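Local coordinates for protein tartrate dehydrogenase/decarboxylase (Pseudomonas putida, PDB 3FLK) that oxidises tartrate to oxaloglycolate with NAD, converts meso-tartrate to D-glycerate and oxidatively decarboxylates D-malate to pyruvate, using magnesium or manganese, at residues Gly305-Glu310 with Arg321-Met326. The protein carries 1 engineered substitution. Numbering follows the deposited sequence.
Sequences GALMLE and RAHDDM. With SO4 (sulfate ion), chain J.
The carboxylate of Glu310 lies over one face of the His323 imidazole, the two planes 19° apart and OE2 of Glu310 3.5 Å from CE1 of His323. Ala306 meets the ring edge, its carbonyl O 3.2 Å from CD2 of His323. Both ring nitrogens donate: ND1 of His323 gives a nearly straight, in-plane bond of 2.8 Å to OD1 of Asp324, NE2 of His323 one of 2.8 Å to O3 of a sulfate ion, probably from the crystallisation liquor. With one carboxylate at its edge and another over its face, the ring would probably favour the doubly protonated form. A leucine at His323 would probably leave Asp324 OD1 and the sulfate without this donor and the Glu310 carboxylate without its stacked mate. Beyond the imidazole the contact turns apolar: Leu309 crosses selenomethionine Met326 at about a right angle, CD1 of Leu309 3.8 Å from its SE. A bend at chi3 (70°) carries CE of Met326 to 3.6 Å from N of Ala306. Segments 305-310 and 321-326 run nearly antiparallel (162°) on consecutive helices of the isocitrate/isopropylmalate dehydrogenase fold, away from the oxalate site, with helix 17-35 touching Leu309 and Met326 and strand 72-77 meeting Met308.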
ATOM      1  N   GLY A 305      -2.767  -5.332 -25.174  1.00 14.33           N
ATOM      2  CA  GLY A 305      -3.301  -5.731 -26.472  1.00 14.93           C
ATOM      3  C   GLY A 305      -3.302  -7.234 -26.656  1.00 15.34           C
ATOM      4  O   GLY A 305      -4.266  -7.797 -27.174  1.00 15.39           O
ATOM      5  N   ALA A 306      -2.216  -7.879 -26.230  1.00 15.72           N
ATOM      6  CA  ALA A 306      -2.112  -9.335 -26.251  1.00 16.38           C
ATOM      7  C   ALA A 306      -3.199  -9.988 -25.393  1.00 16.91           C
ATOM      8  O   ALA A 306      -3.811 -10.977 -25.806  1.00 16.89           O
ATOM      9  CB  ALA A 306      -0.731  -9.782 -25.802  1.00 16.13           C
ATOM     10  N   LEU A 307      -3.441  -9.420 -24.209  1.00 17.53           N
ATOM     11  CA  LEU A 307      -4.514  -9.886 -23.326  1.00 18.31           C
ATOM     12  C   LEU A 307      -5.880  -9.744 -23.990  1.00 18.89           C
ATOM     13  O   LEU A 307      -6.743 -10.610 -23.831  1.00 18.75           O
ATOM     14  CB  LEU A 307      -4.498  -9.133 -21.987  1.00 18.16           C
ATOM     15  CG  LEU A 307      -3.278  -9.290 -21.071  1.00 18.18           C
ATOM     16  CD1 LEU A 307      -3.455  -8.455 -19.813  1.00 18.37           C
ATOM     17  CD2 LEU A 307      -3.023 -10.751 -20.713  1.00 18.42           C
HETATM   18  N   MSE A 308      -6.058  -8.651 -24.730  1.00 19.77           N
HETATM   19  CA  MSE A 308      -7.290  -8.379 -25.467  1.00 21.26           C
HETATM   20  C   MSE A 308      -7.578  -9.451 -26.519  1.00 20.95           C
HETATM   21  O   MSE A 308      -8.715  -9.913 -26.643  1.00 20.90           O
HETATM   22  CB  MSE A 308      -7.227  -6.991 -26.111  1.00 21.28           C
HETATM   23  CG  MSE A 308      -8.483  -6.585 -26.864  1.00 21.93           C
HETATM   24 SE   MSE A 308      -8.485  -4.698 -27.303  1.00 24.93          SE
HETATM   25  CE  MSE A 308     -10.163  -4.614 -28.241  1.00 24.37           C
ATOM     26  N   LEU A 309      -6.544  -9.845 -27.262  1.00 20.91           N
ATOM     27  CA  LEU A 309      -6.680 -10.872 -28.295  1.00 21.09           C
ATOM     28  C   LEU A 309      -6.969 -12.236 -27.681  1.00 21.31           C
ATOM     29  O   LEU A 309      -7.787 -12.995 -28.204  1.00 21.27           O
ATOM     30  CB  LEU A 309      -5.426 -10.939 -29.176  1.00 20.81           C
ATOM     31  CG  LEU A 309      -5.079  -9.716 -30.033  1.00 20.68           C
ATOM     32  CD1 LEU A 309      -3.891 -10.033 -30.936  1.00 20.84           C
ATOM     33  CD2 LEU A 309      -6.272  -9.236 -30.862  1.00 19.93           C
ATOM     34  N   GLU A 310      -6.299 -12.534 -26.571  1.00 21.73           N
ATOM     35  CA  GLU A 310      -6.525 -13.767 -25.825  1.00 22.45           C
ATOM     36  C   GLU A 310      -7.986 -13.867 -25.370  1.00 22.55           C
ATOM     37  O   GLU A 310      -8.609 -14.923 -25.497  1.00 22.45           O
ATOM     38  CB  GLU A 310      -5.570 -13.845 -24.628  1.00 22.32           C
ATOM     39  CG  GLU A 310      -5.510 -15.209 -23.943  1.00 23.18           C
ATOM     40  CD  GLU A 310      -4.510 -15.251 -22.799  1.00 23.37           C
ATOM     41  OE1 GLU A 310      -4.518 -14.328 -21.956  1.00 25.05           O
ATOM     42  OE2 GLU A 310      -3.716 -16.215 -22.736  1.00 24.70           O
ATOM     43  N   ARG A 321      -2.372 -17.921 -30.450  1.00 23.99           N
ATOM     44  CA  ARG A 321      -1.018 -17.891 -30.997  1.00 23.84           C
ATOM     45  C   ARG A 321      -0.520 -16.459 -31.172  1.00 23.32           C
ATOM     46  O   ARG A 321       0.664 -16.187 -30.983  1.00 23.20           O
ATOM     47  CB  ARG A 321      -0.945 -18.638 -32.331  1.00 24.05           C
ATOM     48  CG  ARG A 321      -1.017 -20.153 -32.204  1.00 25.38           C
ATOM     49  CD  ARG A 321      -0.609 -20.840 -33.506  1.00 27.73           C
ATOM     50  NE  ARG A 321      -1.581 -20.627 -34.579  1.00 29.17           N
ATOM     51  CZ  ARG A 321      -2.563 -21.470 -34.887  1.00 30.31           C
ATOM     52  NH1 ARG A 321      -2.717 -22.601 -34.208  1.00 30.90           N
ATOM     53  NH2 ARG A 321      -3.393 -21.184 -35.881  1.00 30.66           N
ATOM     54  N   ALA A 322      -1.430 -15.557 -31.537  1.00 22.84           N
ATOM     55  CA  ALA A 322      -1.114 -14.134 -31.655  1.00 22.42           C
ATOM     56  C   ALA A 322      -0.705 -13.553 -30.300  1.00 22.18           C
ATOM     57  O   ALA A 322       0.288 -12.829 -30.212  1.00 21.97           O
ATOM     58  CB  ALA A 322      -2.285 -13.366 -32.241  1.00 22.31           C
ATOM     59  N   HIS A 323      -1.465 -13.890 -29.254  1.00 21.86           N
ATOM     60  CA  HIS A 323      -1.115 -13.526 -27.879  1.00 21.68           C
ATOM     61  C   HIS A 323       0.276 -14.037 -27.515  1.00 21.71           C
ATOM     62  O   HIS A 323       1.120 -13.274 -27.041  1.00 21.66           O
ATOM     63  CB  HIS A 323      -2.145 -14.070 -26.878  1.00 21.46           C
ATOM     64  CG  HIS A 323      -1.673 -14.039 -25.455  1.00 21.19           C
ATOM     65  ND1 HIS A 323      -0.952 -15.067 -24.886  1.00 20.99           N
ATOM     66  CD2 HIS A 323      -1.805 -13.096 -24.493  1.00 20.74           C
ATOM     67  CE1 HIS A 323      -0.663 -14.760 -23.634  1.00 21.24           C
ATOM     68  NE2 HIS A 323      -1.171 -13.569 -23.370  1.00 20.67           N
ATOM     69  N   ASP A 324       0.500 -15.331 -27.744  1.00 21.82           N
ATOM     70  CA  ASP A 324       1.758 -15.991 -27.397  1.00 22.16           C
ATOM     71  C   ASP A 324       2.956 -15.398 -28.140  1.00 22.15           C
ATOM     72  O   ASP A 324       4.030 -15.245 -27.560  1.00 22.22           O
ATOM     73  CB  ASP A 324       1.665 -17.504 -27.652  1.00 22.21           C
ATOM     74  CG  ASP A 324       0.621 -18.194 -26.774  1.00 23.17           C
ATOM     75  OD1 ASP A 324      -0.079 -17.515 -25.985  1.00 22.88           O
ATOM     76  OD2 ASP A 324       0.494 -19.434 -26.882  1.00 23.73           O
ATOM     77  N   ASP A 325       2.766 -15.063 -29.416  1.00 22.33           N
ATOM     78  CA  ASP A 325       3.823 -14.449 -30.225  1.00 22.61           C
ATOM     79  C   ASP A 325       4.155 -13.035 -29.762  1.00 22.59           C
ATOM     80  O   ASP A 325       5.310 -12.613 -29.824  1.00 22.47           O
ATOM     81  CB  ASP A 325       3.447 -14.443 -31.710  1.00 22.71           C
ATOM     82  CG  ASP A 325       3.700 -15.784 -32.386  1.00 23.37           C
ATOM     83  OD1 ASP A 325       4.169 -16.729 -31.714  1.00 23.75           O
ATOM     84  OD2 ASP A 325       3.428 -15.890 -33.598  1.00 24.21           O
HETATM   85  N   MSE A 326       3.139 -12.309 -29.300  1.00 22.66           N
HETATM   86  CA  MSE A 326       3.332 -10.963 -28.764  1.00 23.20           C
HETATM   87  C   MSE A 326       4.145 -10.985 -27.473  1.00 22.03           C
HETATM   88  O   MSE A 326       5.038 -10.159 -27.286  1.00 21.72           O
HETATM   89  CB  MSE A 326       1.990 -10.259 -28.566  1.00 23.02           C
HETATM   90  CG  MSE A 326       1.355  -9.835 -29.877  1.00 24.11           C
HETATM   91 SE   MSE A 326      -0.394  -9.020 -29.711  1.00 27.04          SE
HETATM   92  CE  MSE A 326       0.141  -7.340 -28.872  1.00 25.01           C
TER
HETATM   93  S   SO4 J 406       0.176 -13.575 -20.022  1.00 43.69           S
HETATM   94  O1  SO4 J 406       0.011 -13.122 -18.643  1.00 43.85           O
HETATM   95  O2  SO4 J 406      -0.709 -14.711 -20.269  1.00 44.02           O
HETATM   96  O3  SO4 J 406      -0.159 -12.497 -20.945  1.00 43.15           O
HETATM   97  O4  SO4 J 406       1.561 -13.992 -20.228  1.00 43.65           O